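Local coordinates for McyG protein (Microcystis aeruginosa PCC 7806, PDB 4R0M) that probably activates phenylalanine or a related acid as an acyl-adenylate, as the adenylation and carrier-protein part of a microcystin synthetase, at residues 464-469 against 524-529; 540-543 against 547-550. All blocks are in the same frame, centred on the assembly; numbering follows the deposited sequence.

How the contacts relate
Both contacts lie in the C-terminal part of the modelled chain, probably the small C-terminal subdomain of the adenylation domain and what follows it, beside or at the end of helix 536-545. Both are partly buried; contact 1 is the more central, its centre about 14 Å from that of the chain against 26 Å for contact 2. Contact 1 joins the approach to strand 468-474 with the loop running toward the adenylate, largely through a lysine chain. Contact 2 joins the end of helix 536-545 to the start of helix 549-558 through a backbone bond, a bridging water and an aromatic ring. Side chains of both segments of contact 1 reach Leu539 on helix 536-545.

Contact 1 of 2, residues 464-469 against 524-529; sequences VSYTAA and NLVPKT
Tyr466, Lys528 and Val526 meet where the loop leading into strand 468-474 passes the loop that follows strand 517-520. The lysine chain crosses the tyrosine side chain at about a right angle, and Lys528 CE lies obliquely beside the CD1-CE1 bond of the ring, 3.9 Å from Tyr466 CD1. Val526 closes in with one branch, CG2, which lies 4.1 Å from the same Tyr466 CD1, while its CG1, anti to the backbone N (chi1 -178°), sits at 4.1 Å from Tyr466 O. The tyrosine OH is hydrogen-bonded to Arg523, earlier in the same loop as Val526 and Lys528. A bend at the end of the lysine chain (Lys528 chi4 -79°) turns the ammonium off the extended run of methylenes. Lys528 NZ thereby makes a weak hydrogen bond of 3.0 Å to Ser465 O. The stronger partner of this ammonium is Gly532 O, farther along its own loop, and the Tyr466 ring offers it at most a weak, long cation-pi attraction. Cutting Lys528 back to an alanine is likely to leave Gly532 O without this donor, remove the weak link to Ser465 O and open a gap beside the tyrosine ring. Next to Gly532 comes Lys533, which lines the adenylate pocket and is probably the conserved lysine of the A10 motif of adenylating enzymes. The ammonium is thus held mainly within its own loop, and its weak bond to Ser465 O, with the apolar contacts at Tyr466, links that loop to the approach of strand 468-474.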
loop_
_atom_site.group_PDB
_atom_site.type_symbol
_atom_site.label_atom_id
_atom_site.label_comp_id
_atom_site.label_asym_id
_atom_site.label_seq_id
_atom_site.Cartn_x
_atom_site.Cartn_y
_atom_site.Cartn_z
ATOM N N VAL A 464 -2.242 -1.748 18.320
ATOM C CA VAL A 464 -2.620 -0.974 17.157
ATOM C C VAL A 464 -2.135 -1.576 15.844
ATOM O O VAL A 464 -1.008 -1.978 15.723
ATOM C CB VAL A 464 -2.147 0.472 17.316
ATOM C CG1 VAL A 464 -2.254 1.264 16.031
ATOM C CG2 VAL A 464 -2.940 1.171 18.385
ATOM N N SER A 465 -3.018 -1.558 14.863
ATOM C CA SER A 465 -2.807 -2.070 13.523
ATOM C C SER A 465 -3.088 -3.552 13.283
ATOM O O SER A 465 -2.831 -4.051 12.233
ATOM C CB SER A 465 -1.405 -1.772 13.060
ATOM O OG SER A 465 -0.485 -2.625 13.648
ATOM N N TYR A 466 -3.647 -4.227 14.267
ATOM C CA TYR A 466 -4.051 -5.613 14.156
ATOM C C TYR A 466 -5.525 -5.849 14.373
ATOM O O TYR A 466 -5.914 -6.924 14.714
ATOM C CB TYR A 466 -3.287 -6.460 15.141
ATOM C CG TYR A 466 -1.821 -6.456 14.967
ATOM C CD1 TYR A 466 -1.223 -7.306 14.103
ATOM C CD2 TYR A 466 -1.036 -5.609 15.678
ATOM C CE1 TYR A 466 0.118 -7.308 13.932
ATOM C CE2 TYR A 466 0.309 -5.608 15.516
ATOM C CZ TYR A 466 0.871 -6.473 14.640
ATOM O OH TYR A 466 2.201 -6.495 14.473
ATOM N N THR A 467 -6.333 -4.820 14.228
ATOM C CA THR A 467 -7.716 -4.872 14.601
ATOM C C THR A 467 -8.617 -4.841 13.398
ATOM O O THR A 467 -8.293 -4.244 12.441
ATOM C CB THR A 467 -8.050 -3.734 15.544
ATOM O OG1 THR A 467 -7.196 -3.802 16.662
ATOM C CG2 THR A 467 -9.411 -3.856 16.020
ATOM N N ALA A 468 -9.725 -5.556 13.438
ATOM C CA ALA A 468 -10.692 -5.584 12.342
ATOM C C ALA A 468 -12.127 -5.691 12.853
ATOM O O ALA A 468 -12.391 -6.345 13.864
ATOM C CB ALA A 468 -10.384 -6.727 11.388
ATOM N N ALA A 469 -13.043 -5.038 12.146
ATOM C CA ALA A 469 -14.463 -5.123 12.445
ATOM C C ALA A 469 -15.243 -5.426 11.169
ATOM O O ALA A 469 -15.136 -4.702 10.177
ATOM C CB ALA A 469 -14.949 -3.830 13.083
ATOM N N ASN A 524 1.275 -12.842 14.039
ATOM C CA ASN A 524 1.708 -13.495 12.802
ATOM C C ASN A 524 0.577 -14.087 11.961
ATOM O O ASN A 524 0.793 -14.462 10.807
ATOM C CB ASN A 524 2.745 -14.585 13.112
ATOM C CG ASN A 524 4.057 -14.024 13.641
ATOM O OD1 ASN A 524 4.160 -12.843 13.983
ATOM N ND2 ASN A 524 5.071 -14.882 13.716
ATOM N N LEU A 525 -0.620 -14.170 12.537
ATOM C CA LEU A 525 -1.758 -14.783 11.851
ATOM C C LEU A 525 -2.807 -13.784 11.359
ATOM O O LEU A 525 -3.753 -14.168 10.664
ATOM C CB LEU A 525 -2.403 -15.871 12.724
ATOM C CG LEU A 525 -1.937 -17.334 12.588
ATOM C CD1 LEU A 525 -2.259 -17.904 11.210
ATOM C CD2 LEU A 525 -0.457 -17.520 12.920
ATOM N N VAL A 526 -2.641 -12.510 11.712
ATOM C CA VAL A 526 -3.514 -11.452 11.198
ATOM C C VAL A 526 -3.107 -11.133 9.757
ATOM O O VAL A 526 -2.013 -10.612 9.526
ATOM C CB VAL A 526 -3.464 -10.175 12.071
ATOM C CG1 VAL A 526 -4.416 -9.117 11.532
ATOM C CG2 VAL A 526 -3.801 -10.499 13.519
ATOM N N PRO A 527 -3.984 -11.453 8.782
ATOM C CA PRO A 527 -3.639 -11.264 7.373
ATOM C C PRO A 527 -3.552 -9.788 6.983
ATOM O O PRO A 527 -4.478 -9.010 7.240
ATOM C CB PRO A 527 -4.778 -11.970 6.629
ATOM C CG PRO A 527 -5.929 -11.939 7.570
ATOM C CD PRO A 527 -5.351 -11.980 8.956
ATOM N N LYS A 528 -2.429 -9.422 6.374
ATOM C CA LYS A 528 -2.137 -8.045 6.003
ATOM C C LYS A 528 -1.528 -7.989 4.609
ATOM O O LYS A 528 -0.731 -8.854 4.236
ATOM C CB LYS A 528 -1.150 -7.433 6.997
ATOM C CG LYS A 528 -1.740 -6.990 8.326
ATOM C CD LYS A 528 -0.642 -6.866 9.371
ATOM C CE LYS A 528 -1.003 -5.881 10.471
ATOM N NZ LYS A 528 -0.805 -4.466 10.044
ATOM N N THR A 529 -1.901 -6.964 3.846
ATOM C CA THR A 529 -1.214 -6.645 2.595
ATOM C C THR A 529 0.186 -6.165 2.953
ATOM O O THR A 529 0.462 -5.869 4.117
ATOM C CB THR A 529 -1.941 -5.544 1.796
ATOM O OG1 THR A 529 -2.054 -4.359 2.597
ATOM C CG2 THR A 529 -3.331 -6.002 1.369
#

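Contact 2 of 2, residues 540-543 against 547-550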
loop_
_atom_site.group_PDB
_atom_site.type_symbol
_atom_site.label_atom_id
_atom_site.label_comp_id
_atom_site.label_asym_id
_atom_site.label_seq_id
_atom_site.Cartn_x
_atom_site.Cartn_y
_atom_site.Cartn_z
ATOM N N LYS A 540 -12.879 -12.806 7.602
ATOM C CA LYS A 540 -14.282 -13.208 7.539
ATOM C C LYS A 540 -14.396 -14.691 7.186
ATOM O O LYS A 540 -15.156 -15.427 7.819
ATOM C CB LYS A 540 -15.061 -12.348 6.539
ATOM C CG LYS A 540 -16.565 -12.594 6.552
ATOM C CD LYS A 540 -17.301 -11.788 5.490
ATOM C CE LYS A 540 -17.605 -10.375 5.960
ATOM N NZ LYS A 540 -18.464 -9.640 4.991
ATOM N N LYS A 541 -13.628 -15.118 6.183
ATOM C CA LYS A 541 -13.586 -16.523 5.782
ATOM C C LYS A 541 -13.079 -17.413 6.909
ATOM O O LYS A 541 -13.720 -18.412 7.236
ATOM C CB LYS A 541 -12.751 -16.720 4.514
ATOM C CG LYS A 541 -13.532 -16.485 3.232
ATOM C CD LYS A 541 -12.911 -17.225 2.058
ATOM C CE LYS A 541 -13.885 -17.299 0.892
ATOM N NZ LYS A 541 -13.354 -18.113 -0.236
ATOM N N ASP A 542 -11.950 -17.034 7.509
ATOM C CA ASP A 542 -11.374 -17.759 8.650
ATOM C C ASP A 542 -12.408 -18.029 9.748
ATOM O O ASP A 542 -12.488 -19.144 10.272
ATOM C CB ASP A 542 -10.175 -16.999 9.235
ATOM C CG ASP A 542 -8.916 -17.111 8.379
ATOM O OD1 ASP A 542 -8.833 -18.013 7.516
ATOM O OD2 ASP A 542 -7.997 -16.287 8.579
ATOM N N PHE A 543 -13.193 -17.005 10.081
ATOM C CA PHE A 543 -14.262 -17.110 11.073
ATOM C C PHE A 543 -15.354 -18.100 10.651
ATOM O O PHE A 543 -15.852 -18.874 11.472
ATOM C CB PHE A 543 -14.863 -15.723 11.350
ATOM C CG PHE A 543 -16.119 -15.753 12.177
ATOM C CD1 PHE A 543 -16.054 -15.833 13.565
ATOM C CD2 PHE A 543 -17.369 -15.694 11.568
ATOM C CE1 PHE A 543 -17.215 -15.862 14.328
ATOM C CE2 PHE A 543 -18.532 -15.723 12.325
ATOM C CZ PHE A 543 -18.454 -15.806 13.707
ATOM N N LEU A 547 -11.946 -21.204 11.914
ATOM C CA LEU A 547 -10.601 -21.343 12.457
ATOM C C LEU A 547 -10.528 -20.981 13.945
ATOM O O LEU A 547 -9.658 -21.476 14.666
ATOM C CB LEU A 547 -9.630 -20.474 11.644
ATOM C CG LEU A 547 -8.117 -20.688 11.757
ATOM C CD1 LEU A 547 -7.703 -22.033 11.180
ATOM C CD2 LEU A 547 -7.374 -19.558 11.059
ATOM N N PHE A 548 -11.452 -20.133 14.395
ATOM C CA PHE A 548 -11.425 -19.599 15.762
ATOM C C PHE A 548 -12.398 -20.291 16.725
ATOM O O PHE A 548 -12.409 -19.978 17.921
ATOM C CB PHE A 548 -11.696 -18.086 15.761
ATOM C CG PHE A 548 -11.000 -17.334 14.660
ATOM C CD1 PHE A 548 -9.610 -17.265 14.610
ATOM C CD2 PHE A 548 -11.737 -16.679 13.678
ATOM C CE1 PHE A 548 -8.969 -16.567 13.595
ATOM C CE2 PHE A 548 -11.102 -15.976 12.664
ATOM C CZ PHE A 548 -9.716 -15.920 12.623
ATOM N N SER A 549 -13.203 -21.219 16.205
ATOM C CA SER A 549 -14.231 -21.917 16.994
ATOM C C SER A 549 -13.709 -22.467 18.324
ATOM O O SER A 549 -14.396 -22.395 19.343
ATOM C CB SER A 549 -14.873 -23.037 16.175
ATOM O OG SER A 549 -15.613 -22.504 15.091
ATOM N N SER A 550 -12.488 -22.996 18.299
ATOM C CA SER A 550 -11.828 -23.526 19.490
ATOM C C SER A 550 -11.542 -22.424 20.507
ATOM O O SER A 550 -11.856 -22.568 21.694
ATOM C CB SER A 550 -10.526 -24.235 19.110
ATOM O OG SER A 550 -9.852 -24.714 20.260
HETATM O O HOH W 1 -14.067 -19.339 13.738
#
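Asp542 and Leu547 are joined through their backbones by a nearly straight hydrogen bond, Leu547 N to Asp542 O at 2.7 Å with an N-H...O angle of 173°, a 6→1 bond at the end of helix 536-545 consistent with a Schellman-like ending. A second backbone link runs through water, which donates to Phe543 O and accepts from Phe548 N, so Asp542 O is bonded directly, and Phe543 O through the water, to the chain that follows. Among side chains, those of Asp542 and Leu547 lie side by side and point the same way, with Leu547 CD2 3.9 Å from Asp542 CG. The Phe548 side chain turns back toward the helix end instead, its CG beside its own backbone N (chi1 -42°). Phe548 CZ comes 3.6 Å from Asp542 CB, approaching obliquely, and Phe548 CE2 lies 3.5 Å from Phe543 N. Phe543 CB meets the rim of that ring in its plane, 4.0 Å from Phe548 CE2, while the edge of the Phe543 ring is turned to Phe548 CD2. Beyond the turn, the ring of Phe543 packs on Tyr517, Ile519 and Val472, and Phe548 rests on Ile519 and Leu521. The two phenylalanines thereby seat the junction between helices 536-545 and 549-558 against strand 517-520, with strand 468-474 reached by Phe543.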